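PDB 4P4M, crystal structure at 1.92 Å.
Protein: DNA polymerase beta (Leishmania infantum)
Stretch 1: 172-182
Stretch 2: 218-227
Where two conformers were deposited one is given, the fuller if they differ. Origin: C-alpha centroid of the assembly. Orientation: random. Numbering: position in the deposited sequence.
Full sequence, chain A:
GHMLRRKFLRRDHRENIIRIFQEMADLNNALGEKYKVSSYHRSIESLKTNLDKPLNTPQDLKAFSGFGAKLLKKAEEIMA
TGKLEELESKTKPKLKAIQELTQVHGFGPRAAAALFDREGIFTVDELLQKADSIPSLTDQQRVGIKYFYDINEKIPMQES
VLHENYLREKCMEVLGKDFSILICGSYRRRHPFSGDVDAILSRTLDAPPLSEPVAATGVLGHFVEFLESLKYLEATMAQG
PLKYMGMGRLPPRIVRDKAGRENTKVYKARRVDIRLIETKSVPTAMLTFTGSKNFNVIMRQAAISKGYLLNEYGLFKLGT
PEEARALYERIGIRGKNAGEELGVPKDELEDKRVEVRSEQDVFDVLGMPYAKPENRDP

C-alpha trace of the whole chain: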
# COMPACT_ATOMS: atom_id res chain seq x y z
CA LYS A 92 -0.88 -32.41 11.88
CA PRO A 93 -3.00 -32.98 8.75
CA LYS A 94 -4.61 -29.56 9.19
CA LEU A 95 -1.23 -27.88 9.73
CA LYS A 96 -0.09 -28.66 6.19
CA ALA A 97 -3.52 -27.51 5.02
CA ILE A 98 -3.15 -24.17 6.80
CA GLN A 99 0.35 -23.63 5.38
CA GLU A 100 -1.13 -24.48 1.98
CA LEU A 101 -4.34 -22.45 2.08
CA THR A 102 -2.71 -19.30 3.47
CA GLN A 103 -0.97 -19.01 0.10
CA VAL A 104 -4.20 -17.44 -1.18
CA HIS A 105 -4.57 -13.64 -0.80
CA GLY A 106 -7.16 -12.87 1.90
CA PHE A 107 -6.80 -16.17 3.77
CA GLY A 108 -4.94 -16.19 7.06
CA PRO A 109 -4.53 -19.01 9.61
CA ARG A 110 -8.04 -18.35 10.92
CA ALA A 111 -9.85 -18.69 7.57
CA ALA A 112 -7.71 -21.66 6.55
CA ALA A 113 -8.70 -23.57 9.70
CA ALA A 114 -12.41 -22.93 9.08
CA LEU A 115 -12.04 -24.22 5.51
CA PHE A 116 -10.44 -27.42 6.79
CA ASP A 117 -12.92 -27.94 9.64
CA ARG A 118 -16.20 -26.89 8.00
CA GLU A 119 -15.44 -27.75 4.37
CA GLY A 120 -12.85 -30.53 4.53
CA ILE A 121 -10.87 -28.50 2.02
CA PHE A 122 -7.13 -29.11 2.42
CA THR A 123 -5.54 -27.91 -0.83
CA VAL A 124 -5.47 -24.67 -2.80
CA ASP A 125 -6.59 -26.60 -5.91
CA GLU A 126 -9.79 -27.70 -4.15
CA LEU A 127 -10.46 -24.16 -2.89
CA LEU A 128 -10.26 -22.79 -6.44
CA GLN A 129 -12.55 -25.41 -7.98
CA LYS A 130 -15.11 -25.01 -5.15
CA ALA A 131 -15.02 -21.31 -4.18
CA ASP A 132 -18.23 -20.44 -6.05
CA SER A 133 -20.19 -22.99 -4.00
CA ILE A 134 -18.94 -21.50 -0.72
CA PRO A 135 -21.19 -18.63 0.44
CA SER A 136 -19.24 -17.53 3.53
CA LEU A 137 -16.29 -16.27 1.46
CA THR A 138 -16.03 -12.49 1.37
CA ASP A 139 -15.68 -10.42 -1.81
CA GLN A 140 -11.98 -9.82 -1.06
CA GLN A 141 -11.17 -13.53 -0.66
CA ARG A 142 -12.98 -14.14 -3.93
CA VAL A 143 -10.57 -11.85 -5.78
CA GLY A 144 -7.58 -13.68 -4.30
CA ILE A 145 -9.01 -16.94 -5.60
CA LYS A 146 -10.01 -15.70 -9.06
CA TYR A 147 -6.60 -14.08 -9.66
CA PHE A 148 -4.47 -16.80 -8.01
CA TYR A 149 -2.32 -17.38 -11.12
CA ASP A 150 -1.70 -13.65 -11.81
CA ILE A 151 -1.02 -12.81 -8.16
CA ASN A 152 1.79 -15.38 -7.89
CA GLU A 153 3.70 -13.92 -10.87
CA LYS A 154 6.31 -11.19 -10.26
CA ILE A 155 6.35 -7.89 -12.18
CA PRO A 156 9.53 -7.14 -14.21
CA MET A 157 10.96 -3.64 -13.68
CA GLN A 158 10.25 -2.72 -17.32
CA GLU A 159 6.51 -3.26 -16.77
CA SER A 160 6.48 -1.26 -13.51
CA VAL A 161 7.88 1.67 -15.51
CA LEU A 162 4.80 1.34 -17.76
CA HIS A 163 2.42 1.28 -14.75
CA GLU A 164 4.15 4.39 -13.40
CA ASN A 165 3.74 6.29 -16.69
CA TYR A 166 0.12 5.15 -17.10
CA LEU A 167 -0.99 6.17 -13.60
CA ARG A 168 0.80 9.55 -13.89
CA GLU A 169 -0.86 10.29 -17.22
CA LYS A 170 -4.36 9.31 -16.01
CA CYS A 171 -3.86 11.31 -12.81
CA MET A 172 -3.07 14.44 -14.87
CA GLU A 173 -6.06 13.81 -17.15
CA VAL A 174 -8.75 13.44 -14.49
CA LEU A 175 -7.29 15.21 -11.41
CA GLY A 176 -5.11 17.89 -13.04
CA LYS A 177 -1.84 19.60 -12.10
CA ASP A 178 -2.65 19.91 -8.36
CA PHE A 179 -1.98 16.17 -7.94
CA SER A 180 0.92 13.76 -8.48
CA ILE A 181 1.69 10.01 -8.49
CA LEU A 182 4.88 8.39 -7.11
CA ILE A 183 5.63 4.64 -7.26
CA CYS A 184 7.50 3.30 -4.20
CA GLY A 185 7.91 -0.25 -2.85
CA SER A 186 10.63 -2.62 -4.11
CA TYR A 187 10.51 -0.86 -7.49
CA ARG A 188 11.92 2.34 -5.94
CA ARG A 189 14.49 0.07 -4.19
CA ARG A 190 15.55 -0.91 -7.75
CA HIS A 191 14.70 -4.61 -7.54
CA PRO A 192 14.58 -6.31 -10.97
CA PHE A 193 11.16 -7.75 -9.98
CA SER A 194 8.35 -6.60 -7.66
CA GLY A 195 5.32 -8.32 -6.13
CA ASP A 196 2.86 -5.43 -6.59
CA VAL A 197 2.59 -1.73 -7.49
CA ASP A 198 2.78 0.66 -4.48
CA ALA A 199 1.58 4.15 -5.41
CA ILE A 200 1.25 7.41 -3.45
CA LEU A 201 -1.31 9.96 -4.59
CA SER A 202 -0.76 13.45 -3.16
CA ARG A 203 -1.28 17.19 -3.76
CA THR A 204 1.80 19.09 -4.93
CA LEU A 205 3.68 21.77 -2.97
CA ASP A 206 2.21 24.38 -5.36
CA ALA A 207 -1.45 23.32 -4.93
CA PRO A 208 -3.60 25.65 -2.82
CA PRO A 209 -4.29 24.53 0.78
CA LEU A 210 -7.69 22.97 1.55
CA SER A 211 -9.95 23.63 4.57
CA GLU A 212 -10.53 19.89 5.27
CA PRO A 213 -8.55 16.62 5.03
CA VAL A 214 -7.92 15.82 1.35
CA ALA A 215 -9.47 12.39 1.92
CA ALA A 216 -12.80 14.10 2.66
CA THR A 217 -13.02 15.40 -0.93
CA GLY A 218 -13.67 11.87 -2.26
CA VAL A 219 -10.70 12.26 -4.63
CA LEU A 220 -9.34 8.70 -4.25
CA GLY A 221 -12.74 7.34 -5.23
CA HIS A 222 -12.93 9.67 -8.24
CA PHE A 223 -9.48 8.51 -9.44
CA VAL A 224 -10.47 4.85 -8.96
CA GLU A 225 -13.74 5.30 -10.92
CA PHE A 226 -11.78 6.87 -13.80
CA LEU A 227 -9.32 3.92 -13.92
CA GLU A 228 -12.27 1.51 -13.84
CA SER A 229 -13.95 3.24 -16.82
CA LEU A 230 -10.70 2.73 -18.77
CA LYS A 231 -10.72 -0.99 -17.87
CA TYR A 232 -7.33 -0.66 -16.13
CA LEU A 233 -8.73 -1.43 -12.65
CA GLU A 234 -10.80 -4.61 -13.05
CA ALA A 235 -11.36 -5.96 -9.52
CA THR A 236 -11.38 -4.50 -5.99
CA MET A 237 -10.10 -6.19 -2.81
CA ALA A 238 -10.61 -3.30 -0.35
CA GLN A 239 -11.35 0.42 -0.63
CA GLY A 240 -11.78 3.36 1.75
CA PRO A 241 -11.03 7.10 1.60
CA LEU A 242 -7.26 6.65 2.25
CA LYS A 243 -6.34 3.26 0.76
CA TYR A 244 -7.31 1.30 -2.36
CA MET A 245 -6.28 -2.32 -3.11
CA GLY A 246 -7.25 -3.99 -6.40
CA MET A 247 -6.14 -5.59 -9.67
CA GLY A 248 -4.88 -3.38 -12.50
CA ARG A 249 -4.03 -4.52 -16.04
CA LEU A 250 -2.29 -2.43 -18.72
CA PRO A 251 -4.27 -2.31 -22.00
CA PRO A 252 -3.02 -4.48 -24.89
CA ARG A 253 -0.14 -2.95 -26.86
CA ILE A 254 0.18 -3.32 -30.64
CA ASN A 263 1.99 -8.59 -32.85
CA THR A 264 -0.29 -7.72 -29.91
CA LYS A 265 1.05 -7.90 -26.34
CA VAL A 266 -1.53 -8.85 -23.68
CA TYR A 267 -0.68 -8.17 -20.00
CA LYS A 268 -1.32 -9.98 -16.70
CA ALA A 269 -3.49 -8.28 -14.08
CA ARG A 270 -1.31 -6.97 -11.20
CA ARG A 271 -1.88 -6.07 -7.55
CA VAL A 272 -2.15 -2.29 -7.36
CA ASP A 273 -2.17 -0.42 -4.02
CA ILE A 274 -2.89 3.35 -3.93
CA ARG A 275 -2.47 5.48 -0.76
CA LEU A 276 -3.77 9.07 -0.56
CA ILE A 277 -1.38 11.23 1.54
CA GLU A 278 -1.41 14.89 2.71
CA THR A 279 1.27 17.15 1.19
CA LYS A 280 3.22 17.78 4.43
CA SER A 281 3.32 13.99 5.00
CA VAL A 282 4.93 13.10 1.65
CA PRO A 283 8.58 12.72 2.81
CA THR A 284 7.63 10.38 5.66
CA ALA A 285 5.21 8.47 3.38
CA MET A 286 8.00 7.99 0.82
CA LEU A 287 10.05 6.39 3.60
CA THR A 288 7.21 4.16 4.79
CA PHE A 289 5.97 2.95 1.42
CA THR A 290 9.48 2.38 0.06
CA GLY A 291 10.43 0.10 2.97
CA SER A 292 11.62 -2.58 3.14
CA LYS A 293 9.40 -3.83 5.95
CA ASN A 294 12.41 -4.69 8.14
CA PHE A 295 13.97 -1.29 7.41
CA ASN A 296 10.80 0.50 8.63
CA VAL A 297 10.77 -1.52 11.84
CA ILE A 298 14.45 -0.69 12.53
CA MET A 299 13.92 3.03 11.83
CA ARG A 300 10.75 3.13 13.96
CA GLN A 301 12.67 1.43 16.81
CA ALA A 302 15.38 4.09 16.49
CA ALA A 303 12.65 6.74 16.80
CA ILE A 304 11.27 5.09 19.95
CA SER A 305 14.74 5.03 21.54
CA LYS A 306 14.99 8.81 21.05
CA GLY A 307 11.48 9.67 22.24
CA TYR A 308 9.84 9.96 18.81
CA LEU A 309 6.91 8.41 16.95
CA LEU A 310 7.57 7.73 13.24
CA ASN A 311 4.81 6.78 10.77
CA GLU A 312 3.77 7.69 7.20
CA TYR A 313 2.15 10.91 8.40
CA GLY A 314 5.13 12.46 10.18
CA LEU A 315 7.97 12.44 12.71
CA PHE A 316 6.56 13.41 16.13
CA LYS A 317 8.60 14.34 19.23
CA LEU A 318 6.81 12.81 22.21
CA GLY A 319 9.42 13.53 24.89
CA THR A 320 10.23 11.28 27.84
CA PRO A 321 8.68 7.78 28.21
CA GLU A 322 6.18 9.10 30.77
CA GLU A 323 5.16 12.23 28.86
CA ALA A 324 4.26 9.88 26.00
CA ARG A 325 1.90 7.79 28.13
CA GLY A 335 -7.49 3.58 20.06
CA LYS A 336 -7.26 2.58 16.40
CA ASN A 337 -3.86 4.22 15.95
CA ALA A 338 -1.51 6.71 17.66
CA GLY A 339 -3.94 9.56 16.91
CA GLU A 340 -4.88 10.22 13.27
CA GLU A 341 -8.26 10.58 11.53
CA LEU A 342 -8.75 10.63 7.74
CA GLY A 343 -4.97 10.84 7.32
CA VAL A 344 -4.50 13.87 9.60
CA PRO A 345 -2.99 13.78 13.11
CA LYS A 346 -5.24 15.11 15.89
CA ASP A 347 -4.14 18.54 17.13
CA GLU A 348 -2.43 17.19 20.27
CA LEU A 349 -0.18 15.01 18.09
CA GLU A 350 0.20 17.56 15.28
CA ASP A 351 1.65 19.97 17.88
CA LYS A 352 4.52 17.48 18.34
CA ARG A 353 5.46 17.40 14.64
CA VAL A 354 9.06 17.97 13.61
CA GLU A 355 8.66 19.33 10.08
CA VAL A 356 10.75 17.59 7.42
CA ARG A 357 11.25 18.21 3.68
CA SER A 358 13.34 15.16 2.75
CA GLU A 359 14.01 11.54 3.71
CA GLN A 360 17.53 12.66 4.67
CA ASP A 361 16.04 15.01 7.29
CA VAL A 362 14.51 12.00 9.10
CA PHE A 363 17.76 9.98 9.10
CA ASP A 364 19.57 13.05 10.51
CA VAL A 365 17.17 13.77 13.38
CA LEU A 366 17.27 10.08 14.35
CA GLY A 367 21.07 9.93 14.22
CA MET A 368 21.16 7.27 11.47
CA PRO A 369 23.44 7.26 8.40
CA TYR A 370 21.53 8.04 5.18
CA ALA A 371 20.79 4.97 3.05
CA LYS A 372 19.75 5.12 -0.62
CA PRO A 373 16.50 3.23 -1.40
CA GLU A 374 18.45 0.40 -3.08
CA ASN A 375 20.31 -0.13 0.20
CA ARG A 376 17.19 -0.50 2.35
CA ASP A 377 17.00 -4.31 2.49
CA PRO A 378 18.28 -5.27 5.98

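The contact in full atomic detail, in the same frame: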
# COMPACT_ATOMS: atom_id res chain seq x y z
N MET A 172 -3.02 13.11 -14.25
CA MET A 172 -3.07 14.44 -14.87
C MET A 172 -4.38 14.69 -15.61
O MET A 172 -4.96 15.79 -15.53
CB MET A 172 -1.88 14.65 -15.82
CG MET A 172 -1.80 16.06 -16.44
SD MET A 172 -1.51 17.39 -15.23
CE MET A 172 0.18 17.09 -14.72
N GLU A 173 -4.85 13.68 -16.34
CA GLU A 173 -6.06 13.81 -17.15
C GLU A 173 -7.31 14.09 -16.33
O GLU A 173 -8.09 14.98 -16.66
CB GLU A 173 -6.30 12.55 -18.00
CG GLU A 173 -5.44 12.46 -19.23
CD GLU A 173 -5.83 11.30 -20.13
OE1 GLU A 173 -6.73 10.51 -19.75
OE2 GLU A 173 -5.25 11.19 -21.23
N VAL A 174 -7.50 13.33 -15.25
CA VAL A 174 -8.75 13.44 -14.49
C VAL A 174 -8.66 14.31 -13.23
O VAL A 174 -9.65 14.93 -12.82
CB VAL A 174 -9.35 12.04 -14.16
CG1 VAL A 174 -8.57 11.35 -13.03
CG2 VAL A 174 -10.83 12.15 -13.81
N LEU A 175 -7.47 14.40 -12.62
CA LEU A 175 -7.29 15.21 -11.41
C LEU A 175 -6.57 16.55 -11.63
O LEU A 175 -6.71 17.48 -10.83
CB LEU A 175 -6.57 14.43 -10.30
CG LEU A 175 -7.16 13.07 -9.91
CD1 LEU A 175 -6.35 12.44 -8.77
CD2 LEU A 175 -8.63 13.19 -9.52
N GLY A 176 -5.78 16.64 -12.70
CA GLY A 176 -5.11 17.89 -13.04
C GLY A 176 -3.79 18.13 -12.34
O GLY A 176 -3.31 17.28 -11.59
N LYS A 177 -3.20 19.31 -12.54
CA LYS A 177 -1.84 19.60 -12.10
C LYS A 177 -1.67 19.71 -10.58
O LYS A 177 -0.55 19.70 -10.10
CB LYS A 177 -1.33 20.89 -12.77
CG LYS A 177 -2.09 22.12 -12.33
CD LYS A 177 -1.44 23.40 -12.84
CE LYS A 177 -2.17 24.62 -12.28
NZ LYS A 177 -1.40 25.87 -12.48
N ASP A 178 -2.77 19.82 -9.83
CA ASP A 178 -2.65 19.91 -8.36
C ASP A 178 -2.21 18.59 -7.72
O ASP A 178 -1.84 18.57 -6.55
CB ASP A 178 -3.97 20.34 -7.70
CG ASP A 178 -4.30 21.80 -7.91
OD1 ASP A 178 -3.39 22.58 -8.25
OD2 ASP A 178 -5.48 22.17 -7.70
N PHE A 179 -2.28 17.49 -8.48
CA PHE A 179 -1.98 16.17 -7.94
C PHE A 179 -0.77 15.50 -8.59
O PHE A 179 -0.38 15.84 -9.70
CB PHE A 179 -3.22 15.25 -8.06
CG PHE A 179 -4.27 15.52 -7.03
CD1 PHE A 179 -5.28 16.45 -7.26
CD2 PHE A 179 -4.25 14.86 -5.81
CE1 PHE A 179 -6.25 16.70 -6.30
CE2 PHE A 179 -5.22 15.10 -4.85
CZ PHE A 179 -6.22 16.02 -5.09
N SER A 180 -0.16 14.55 -7.88
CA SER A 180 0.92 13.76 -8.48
C SER A 180 0.88 12.30 -8.02
O SER A 180 0.27 11.97 -7.00
CB SER A 180 2.27 14.38 -8.14
OG SER A 180 2.52 14.29 -6.76
N ILE A 181 1.54 11.44 -8.80
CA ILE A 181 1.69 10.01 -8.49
C ILE A 181 3.18 9.66 -8.38
O ILE A 181 3.99 10.06 -9.23
CB ILE A 181 1.07 9.12 -9.60
CG1 ILE A 181 -0.45 9.20 -9.60
CG2 ILE A 181 1.53 7.66 -9.42
CD1 ILE A 181 -1.12 8.36 -8.50
N LEU A 182 3.52 8.91 -7.33
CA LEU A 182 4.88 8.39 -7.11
C LEU A 182 4.80 6.89 -6.81
O LEU A 182 4.01 6.47 -5.96
CB LEU A 182 5.54 9.10 -5.92
CG LEU A 182 5.80 10.62 -6.00
CD1 LEU A 182 5.77 11.29 -4.62
CD2 LEU A 182 7.11 10.92 -6.73
N GLY A 218 -13.31 13.02 -1.44
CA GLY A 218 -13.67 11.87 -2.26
C GLY A 218 -12.74 11.65 -3.46
O GLY A 218 -13.06 10.89 -4.38
N VAL A 219 -11.58 12.30 -3.46
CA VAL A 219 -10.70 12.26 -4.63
C VAL A 219 -10.17 10.85 -4.96
O VAL A 219 -10.04 10.49 -6.13
CB VAL A 219 -9.54 13.30 -4.56
CG1 VAL A 219 -8.59 12.99 -3.42
CG2 VAL A 219 -8.78 13.34 -5.88
N LEU A 220 -9.85 10.05 -3.95
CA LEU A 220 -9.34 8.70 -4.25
C LEU A 220 -10.39 7.92 -5.03
O LEU A 220 -10.09 7.23 -6.02
CB LEU A 220 -8.93 7.96 -2.97
CG LEU A 220 -8.36 6.54 -3.21
CD1 LEU A 220 -7.16 6.60 -4.17
CD2 LEU A 220 -7.98 5.87 -1.89
N GLY A 221 -11.64 8.03 -4.59
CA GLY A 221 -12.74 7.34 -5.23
C GLY A 221 -12.98 7.82 -6.66
O GLY A 221 -13.31 7.03 -7.53
N HIS A 222 -12.81 9.12 -6.89
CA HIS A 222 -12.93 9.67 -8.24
C HIS A 222 -11.84 9.13 -9.17
O HIS A 222 -12.11 8.81 -10.34
CB HIS A 222 -12.87 11.21 -8.22
CG HIS A 222 -14.02 11.85 -7.50
ND1 HIS A 222 -15.29 11.32 -7.50
CD2 HIS A 222 -14.08 12.98 -6.76
CE1 HIS A 222 -16.09 12.09 -6.79
NE2 HIS A 222 -15.38 13.11 -6.33
N PHE A 223 -10.61 9.04 -8.66
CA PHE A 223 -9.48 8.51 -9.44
C PHE A 223 -9.71 7.02 -9.76
O PHE A 223 -9.49 6.57 -10.90
CB PHE A 223 -8.17 8.73 -8.66
CG PHE A 223 -6.92 8.31 -9.40
CD1 PHE A 223 -6.68 8.75 -10.70
CD2 PHE A 223 -5.96 7.53 -8.78
CE1 PHE A 223 -5.51 8.38 -11.37
CE2 PHE A 223 -4.79 7.17 -9.44
CZ PHE A 223 -4.57 7.60 -10.73
N VAL A 224 -10.16 6.27 -8.77
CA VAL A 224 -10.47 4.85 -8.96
C VAL A 224 -11.57 4.64 -10.01
O VAL A 224 -11.43 3.79 -10.90
CB VAL A 224 -10.85 4.18 -7.61
CG1 VAL A 224 -11.46 2.79 -7.84
CG2 VAL A 224 -9.59 4.07 -6.72
N GLU A 225 -12.65 5.42 -9.93
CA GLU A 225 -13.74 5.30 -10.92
C GLU A 225 -13.24 5.56 -12.34
O GLU A 225 -13.65 4.88 -13.29
CB GLU A 225 -14.87 6.28 -10.60
CG GLU A 225 -15.66 5.94 -9.35
CD GLU A 225 -16.64 7.04 -8.97
OE1 GLU A 225 -16.48 8.19 -9.43
OE2 GLU A 225 -17.58 6.75 -8.19
N PHE A 226 -12.35 6.54 -12.49
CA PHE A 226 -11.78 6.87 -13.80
C PHE A 226 -10.98 5.68 -14.35
O PHE A 226 -11.16 5.29 -15.52
CB PHE A 226 -10.91 8.14 -13.70
CG PHE A 226 -10.45 8.67 -15.03
CD1 PHE A 226 -11.35 9.30 -15.89
CD2 PHE A 226 -9.12 8.59 -15.42
CE1 PHE A 226 -10.94 9.78 -17.12
CE2 PHE A 226 -8.69 9.08 -16.64
CZ PHE A 226 -9.61 9.68 -17.49
N LEU A 227 -10.11 5.10 -13.52
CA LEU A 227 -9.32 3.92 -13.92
C LEU A 227 -10.20 2.71 -14.24
O LEU A 227 -9.87 1.89 -15.09
CB LEU A 227 -8.30 3.56 -12.85
CG LEU A 227 -7.22 4.62 -12.56
CD1 LEU A 227 -6.40 4.23 -11.33
CD2 LEU A 227 -6.30 4.82 -13.77

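No hydrogen bond crosses between the two stretches; the 426 Å² they bury, both sides summed, is held by side-chain packing against the helix that begins at Val-219. Met-172 opens stretch 1 with its CA-to-CB bond pointing away from that helix, and it makes no contact with it.

Glu-173 points toward the helix. Its OE1 lies 3.8 Å from CZ of Phe-226, near the plane of the ring and at its edge, where the ring hydrogens carry partial positive charge. Val-174 meets the same ring over one face: its CB stands 3.6 Å from the centroid of the Phe-226 ring and 11° off the normal, which supports a CH-pi contact, and its CG2 is 3.6 Å from Phe-226 CD1. Val-174 CG1 lies 3.7 Å from Phe-226 CD2 and also reaches the edge of the Phe-223 ring, 4.0 Å from its CD1. The valine thus touches two aromatic residues one helical turn apart, spaced by three positions in sequence.

Leu-175 extends the packing toward the start of the helix. Its CD2 is 3.6 Å from Val-219 CG2, while CD1 lies 4.1 Å from Phe-223 CB and also 3.9 Å from Val-219 CG2; the side chain therefore spans two residues four apart, whose backbones are joined by the bond from Phe-223 N to Val-219 O (3.0 Å).

At Gly-176 the chain leaves helical geometry with phi 85°, and a type I turn carries it to Phe-179, closed by Phe-179 N to Gly-176 O at 3.3 Å. Gly-176, Lys-177 and Asp-178 make no contact across. Phe-179 returns, its CZ 3.8 Å from Val-219 CG2, the methyl that also meets Leu-175. In the strand, Ser-180 and Leu-182 are out of reach, whereas Ile-181 between them places CD1 4.0 Å from Phe-223 CE2.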